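Local coordinates for protein tylactone synthase starter module and modules 1 & 2 (Streptomyces fradiae, PDB 2Z5L) that probably reduces the beta-keto group of a growing polyketide chain with NADPH, setting hydroxyl stereochemistry, as the first ketoreductase of the tylosin polyketide synthase, at residues 414-419 and 472-477. Numbering follows the deposited sequence.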
loop_
_atom_site.group_PDB
_atom_site.type_symbol
_atom_site.label_atom_id
_atom_site.label_comp_id
_atom_site.label_asym_id
_atom_site.label_seq_id
_atom_site.Cartn_x
_atom_site.Cartn_y
_atom_site.Cartn_z
ATOM N N LEU A 414 1.215 1.924 -9.006
ATOM C CA LEU A 414 1.976 1.671 -10.215
ATOM C C LEU A 414 1.111 0.882 -11.191
ATOM O O LEU A 414 1.148 1.124 -12.400
ATOM C CB LEU A 414 3.250 0.888 -9.895
ATOM C CG LEU A 414 4.074 0.395 -11.097
ATOM C CD1 LEU A 414 4.691 1.570 -11.838
ATOM C CD2 LEU A 414 5.179 -0.545 -10.605
ATOM N N ALA A 415 0.319 -0.045 -10.665
ATOM C CA ALA A 415 -0.562 -0.848 -11.499
ATOM C C ALA A 415 -1.554 0.083 -12.183
ATOM O O ALA A 415 -1.716 0.047 -13.405
ATOM C CB ALA A 415 -1.307 -1.874 -10.643
ATOM N N GLU A 416 -2.206 0.924 -11.379
ATOM C CA GLU A 416 -3.190 1.886 -11.879
ATOM C C GLU A 416 -2.577 2.804 -12.925
ATOM O O GLU A 416 -3.129 2.969 -14.011
ATOM C CB GLU A 416 -3.764 2.740 -10.735
ATOM C CG GLU A 416 -4.436 1.936 -9.630
ATOM C CD GLU A 416 -5.346 2.778 -8.740
ATOM O OE1 GLU A 416 -6.400 3.241 -9.219
ATOM O OE2 GLU A 416 -5.012 2.976 -7.557
ATOM N N ARG A 417 -1.436 3.400 -12.601
ATOM C CA ARG A 417 -0.804 4.289 -13.551
ATOM C C ARG A 417 -0.430 3.585 -14.849
ATOM O O ARG A 417 -0.510 4.178 -15.930
ATOM C CB ARG A 417 0.432 4.948 -12.942
ATOM C CG ARG A 417 0.109 5.902 -11.800
ATOM C CD ARG A 417 1.289 6.803 -11.514
ATOM N NE ARG A 417 2.515 6.048 -11.252
ATOM C CZ ARG A 417 2.780 5.424 -10.104
ATOM N NH1 ARG A 417 1.905 5.463 -9.108
ATOM N NH2 ARG A 417 3.926 4.777 -9.942
ATOM N N ARG A 418 -0.022 2.325 -14.750
ATOM C CA ARG A 418 0.370 1.560 -15.940
ATOM C C ARG A 418 -0.786 1.303 -16.896
ATOM O O ARG A 418 -0.698 1.605 -18.084
ATOM C CB ARG A 418 0.982 0.208 -15.548
ATOM C CG ARG A 418 2.464 0.247 -15.249
ATOM C CD ARG A 418 2.988 -1.151 -14.943
ATOM N NE ARG A 418 2.949 -2.040 -16.106
ATOM C CZ ARG A 418 3.859 -2.052 -17.076
ATOM N NH1 ARG A 418 4.891 -1.222 -17.033
ATOM N NH2 ARG A 418 3.740 -2.899 -18.094
ATOM N N ARG A 419 -1.858 0.731 -16.366
ATOM C CA ARG A 419 -3.017 0.412 -17.169
ATOM C C ARG A 419 -3.582 1.658 -17.836
ATOM O O ARG A 419 -3.723 1.697 -19.055
ATOM C CB ARG A 419 -4.066 -0.274 -16.298
ATOM C CG ARG A 419 -3.652 -1.673 -15.864
ATOM C CD ARG A 419 -3.797 -2.667 -17.007
ATOM N NE ARG A 419 -5.207 -2.989 -17.226
ATOM C CZ ARG A 419 -5.886 -3.888 -16.523
ATOM N NH1 ARG A 419 -5.286 -4.578 -15.559
ATOM N NH2 ARG A 419 -7.178 -4.065 -16.758
ATOM N N ASP A 472 -8.015 -7.787 -14.078
ATOM C CA ASP A 472 -8.101 -6.821 -12.996
ATOM C C ASP A 472 -6.896 -5.885 -12.965
ATOM O O ASP A 472 -5.825 -6.210 -13.486
ATOM C CB ASP A 472 -8.175 -7.524 -11.634
ATOM C CG ASP A 472 -9.404 -8.383 -11.472
ATOM O OD1 ASP A 472 -10.536 -7.872 -11.639
ATOM O OD2 ASP A 472 -9.235 -9.577 -11.151
ATOM N N VAL A 473 -7.093 -4.720 -12.350
ATOM C CA VAL A 473 -6.035 -3.733 -12.176
ATOM C C VAL A 473 -5.576 -3.914 -10.731
ATOM O O VAL A 473 -4.400 -4.166 -10.471
ATOM C CB VAL A 473 -6.558 -2.294 -12.410
ATOM C CG1 VAL A 473 -5.509 -1.274 -11.977
ATOM C CG2 VAL A 473 -6.876 -2.100 -13.902
ATOM N N CYS A 474 -6.506 -3.799 -9.791
ATOM C CA CYS A 474 -6.184 -4.011 -8.385
ATOM C C CYS A 474 -7.337 -4.760 -7.762
ATOM O O CYS A 474 -8.503 -4.443 -7.993
ATOM C CB CYS A 474 -5.970 -2.693 -7.622
ATOM S SG CYS A 474 -4.362 -1.911 -7.887
ATOM N N VAL A 475 -7.003 -5.771 -6.982
ATOM C CA VAL A 475 -8.013 -6.555 -6.317
ATOM C C VAL A 475 -7.385 -7.115 -5.070
ATOM O O VAL A 475 -6.174 -7.335 -5.028
ATOM C CB VAL A 475 -8.516 -7.713 -7.221
ATOM C CG1 VAL A 475 -7.363 -8.651 -7.570
ATOM C CG2 VAL A 475 -9.637 -8.469 -6.525
ATOM N N THR A 476 -8.209 -7.307 -4.044
ATOM C CA THR A 476 -7.753 -7.861 -2.784
ATOM C C THR A 476 -8.276 -9.282 -2.724
ATOM O O THR A 476 -9.489 -9.515 -2.761
ATOM C CB THR A 476 -8.322 -7.091 -1.555
ATOM O OG1 THR A 476 -7.848 -5.741 -1.559
ATOM C CG2 THR A 476 -7.882 -7.759 -0.260
ATOM N N VAL A 477 -7.365 -10.239 -2.657
ATOM C CA VAL A 477 -7.759 -11.633 -2.565
ATOM C C VAL A 477 -7.393 -12.081 -1.168
ATOM O O VAL A 477 -6.227 -12.353 -0.888
ATOM C CB VAL A 477 -7.002 -12.505 -3.589
ATOM C CG1 VAL A 477 -7.406 -13.959 -3.422
ATOM C CG2 VAL A 477 -7.301 -12.031 -5.005
#
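Arg-419 and Val-473 show how one arginine can both cover a methyl group and tie down a backbone. CG2 of Val-473 sits over the centre of the guanidinium face, 3.3 Å from CZ of Arg-419, while at the edge of that group NH1 of Arg-419 donates to the backbone O of Asp-472 at 2.7 Å. The oxygen lies in the guanidinium plane, yet the donor stands well above the carbonyl plane and the N-H approach is bent, at 144°. Bends at chi2 and chi3 (-76° and -75°) fold the arginine back over the valine instead of letting it extend. Val-473 CG1 reaches the helix at Glu-416 CA (3.9 Å), and Ala-415 CB packs on Cys-474 SG at 4.1 Å.

Asn-471 O, accepting from NH2 of Arg-419, and Ala-425 O, from NH1, complete this first shell, so three backbone carbonyls fix the guanidinium's rotation. In the second shell, the Asp-472 carboxylate forms a salt bridge with Arg-28. The contact thus joins the C-terminal end of helix 402-419 to the loop residues Asp-472 and Val-473 and to Cys-474, first in strand 474-477, which runs parallel to and hydrogen-bonded with strand 426-430 in the Rossmann-type ketoreductase fold; Ser-427 there touches both Ala-415 and Cys-474.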